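Local structure of polyhedrin (Simulium ubiquitum cypovirus, 5A9A) at residues V36-Y42 against P103-S109. The protein forms the crystalline polyhedra, the occlusion bodies that presumably embed and protect cypovirus particles outside the insect host. Residues are numbered along the deposited sequence; the frame is centred on the assembly and turned at random.
Sequences VAIIFIY and PVAIMIS
Strand 36-41 and strand 105-109 run antiparallel side by side, with axes 4.6 Å apart at closest approach and directions 160° from each other. Ala37 pairs with Ser109 and Ile39 with Met107 through reciprocal N-H to O bonds; the tightest joins Met107 N to Ile39 O at 2.6 Å. At Ile41 the pattern slips by one residue: its N donates to Ala105 O, while its O receives Val104 N at 2.8 Å. Two residues thus face one, as in a classic beta bulge where the second strand begins.

On one face, Ile39, Ile41 and Met107 form an apolar patch. The Met107 chain bends at its last torsion (chi3 -65°), which carries Met107 CE to 3.9 Å from Ile39 CG2 and 4.1 Å from Ile41 CD1. On the other face Ile38, Phe40, Ile106 and Ile108 lie side by side. Ile38 CD1 touches Ile108 CG2 at 3.8 Å, and Ile106 CG1 reaches Phe40 CE1 at 3.9 Å. Just past the end of the first strand and before the start of the second, Pro103 lays its CB over one face of the Tyr42 ring, a CH-pi contact 4.1 Å from the centroid, offset toward the rim. The Tyr42 hydroxyl is held by Arg48 and the Met67 carbonyl.

This pair is the middle of a six-stranded antiparallel sheet, with strand 47-54 beyond the first segment and strand 157-163 beyond the second. Helix 211-221 packs on the Ile39-Met107 face through Leu214; on the reverse, Phe40 meets Phe62 of strand 57-62 edge-to-face, linking this sheet to the four-stranded one.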
loop_
_atom_site.group_PDB
_atom_site.type_symbol
_atom_site.label_atom_id
_atom_site.label_comp_id
_atom_site.label_asym_id
_atom_site.label_seq_id
_atom_site.Cartn_x
_atom_site.Cartn_y
_atom_site.Cartn_z
ATOM N N VAL A 36 -4.241 -0.613 16.243
ATOM C CA VAL A 36 -5.260 0.417 16.110
ATOM C C VAL A 36 -6.521 -0.167 15.487
ATOM O O VAL A 36 -6.459 -0.865 14.471
ATOM C CB VAL A 36 -4.767 1.575 15.213
ATOM C CG1 VAL A 36 -5.930 2.470 14.793
ATOM C CG2 VAL A 36 -3.695 2.382 15.923
ATOM N N ALA A 37 -7.665 0.111 16.103
ATOM C CA ALA A 37 -8.947 -0.270 15.522
ATOM C C ALA A 37 -9.710 0.968 15.066
ATOM O O ALA A 37 -10.050 1.833 15.880
ATOM C CB ALA A 37 -9.774 -1.062 16.525
ATOM N N ILE A 38 -9.952 1.063 13.761
ATOM C CA ILE A 38 -10.823 2.093 13.217
ATOM C C ILE A 38 -12.228 1.517 13.131
ATOM O O ILE A 38 -12.448 0.513 12.452
ATOM C CB ILE A 38 -10.396 2.528 11.802
ATOM C CG1 ILE A 38 -8.902 2.862 11.759
ATOM C CG2 ILE A 38 -11.230 3.715 11.344
ATOM C CD1 ILE A 38 -8.499 4.059 12.598
ATOM N N ILE A 39 -13.174 2.146 13.821
ATOM C CA ILE A 39 -14.540 1.643 13.876
ATOM C C ILE A 39 -15.533 2.679 13.358
ATOM O O ILE A 39 -15.644 3.774 13.913
ATOM C CB ILE A 39 -14.936 1.275 15.318
ATOM C CG1 ILE A 39 -13.835 0.438 15.971
ATOM C CG2 ILE A 39 -16.267 0.531 15.325
ATOM C CD1 ILE A 39 -13.993 0.288 17.464
ATOM N N PHE A 40 -16.253 2.327 12.298
ATOM C CA PHE A 40 -17.290 3.198 11.758
ATOM C C PHE A 40 -18.659 2.783 12.280
ATOM O O PHE A 40 -18.940 1.594 12.427
ATOM C CB PHE A 40 -17.291 3.155 10.231
ATOM C CG PHE A 40 -16.045 3.713 9.604
ATOM C CD1 PHE A 40 -15.931 5.071 9.349
ATOM C CD2 PHE A 40 -14.992 2.880 9.263
ATOM C CE1 PHE A 40 -14.785 5.588 8.766
ATOM C CE2 PHE A 40 -13.845 3.390 8.683
ATOM C CZ PHE A 40 -13.742 4.745 8.434
ATOM N N ILE A 41 -19.503 3.769 12.561
ATOM C CA ILE A 41 -20.881 3.517 12.966
ATOM C C ILE A 41 -21.805 3.911 11.824
ATOM O O ILE A 41 -21.601 4.948 11.193
ATOM C CB ILE A 41 -21.260 4.329 14.218
ATOM C CG1 ILE A 41 -20.190 4.167 15.298
ATOM C CG2 ILE A 41 -22.626 3.889 14.733
ATOM C CD1 ILE A 41 -20.495 4.918 16.576
ATOM N N TYR A 42 -22.820 3.093 11.564
ATOM C CA TYR A 42 -23.693 3.316 10.414
ATOM C C TYR A 42 -25.149 3.568 10.795
ATOM O O TYR A 42 -25.530 3.454 11.962
ATOM C CB TYR A 42 -23.572 2.143 9.441
ATOM C CG TYR A 42 -22.202 2.084 8.812
ATOM C CD1 TYR A 42 -21.155 1.421 9.441
ATOM C CD2 TYR A 42 -21.945 2.728 7.612
ATOM C CE1 TYR A 42 -19.897 1.381 8.881
ATOM C CE2 TYR A 42 -20.690 2.694 7.040
ATOM C CZ TYR A 42 -19.669 2.020 7.678
ATOM O OH TYR A 42 -18.415 1.990 7.117
ATOM N N PRO A 103 -21.182 6.347 6.811
ATOM C CA PRO A 103 -21.211 6.274 8.277
ATOM C C PRO A 103 -21.633 7.579 8.947
ATOM O O PRO A 103 -21.582 8.642 8.331
ATOM C CB PRO A 103 -19.762 5.932 8.636
ATOM C CG PRO A 103 -18.960 6.479 7.515
ATOM C CD PRO A 103 -19.806 6.291 6.285
ATOM N N VAL A 104 -22.046 7.483 10.207
ATOM C CA VAL A 104 -22.478 8.650 10.971
ATOM C C VAL A 104 -21.431 9.073 11.996
ATOM O O VAL A 104 -21.530 10.149 12.586
ATOM C CB VAL A 104 -23.808 8.383 11.713
ATOM C CG1 VAL A 104 -24.964 8.306 10.728
ATOM C CG2 VAL A 104 -23.718 7.110 12.551
ATOM N N ALA A 105 -20.430 8.226 12.212
ATOM C CA ALA A 105 -19.396 8.522 13.196
ATOM C C ALA A 105 -18.223 7.559 13.078
ATOM O O ALA A 105 -18.349 6.481 12.494
ATOM C CB ALA A 105 -19.979 8.465 14.602
ATOM N N ILE A 106 -17.085 7.959 13.639
ATOM C CA ILE A 106 -15.902 7.108 13.688
ATOM C C ILE A 106 -15.421 6.985 15.126
ATOM O O ILE A 106 -15.432 7.959 15.877
ATOM C CB ILE A 106 -14.734 7.690 12.869
ATOM C CG1 ILE A 106 -15.228 8.290 11.553
ATOM C CG2 ILE A 106 -13.683 6.616 12.617
ATOM C CD1 ILE A 106 -14.159 9.080 10.822
ATOM N N MET A 107 -15.001 5.786 15.508
ATOM C CA MET A 107 -14.334 5.590 16.785
ATOM C C MET A 107 -12.963 4.987 16.521
ATOM O O MET A 107 -12.830 4.042 15.736
ATOM C CB MET A 107 -15.146 4.675 17.700
ATOM C CG MET A 107 -16.531 5.205 18.031
ATOM S SD MET A 107 -17.397 4.161 19.218
ATOM C CE MET A 107 -17.579 2.651 18.273
ATOM N N ILE A 108 -11.941 5.535 17.167
ATOM C CA ILE A 108 -10.586 5.037 16.983
ATOM C C ILE A 108 -9.959 4.627 18.308
ATOM O O ILE A 108 -9.784 5.449 19.211
ATOM C CB ILE A 108 -9.685 6.077 16.299
ATOM C CG1 ILE A 108 -10.296 6.506 14.962
ATOM C CG2 ILE A 108 -8.291 5.503 16.081
ATOM C CD1 ILE A 108 -9.461 7.511 14.200
ATOM N N SER A 109 -9.635 3.343 18.411
ATOM C CA SER A 109 -8.942 2.808 19.570
ATOM C C SER A 109 -7.475 2.601 19.213
ATOM O O SER A 109 -7.139 1.707 18.440
ATOM C CB SER A 109 -9.573 1.481 19.991
ATOM O OG SER A 109 -8.816 0.857 21.011
#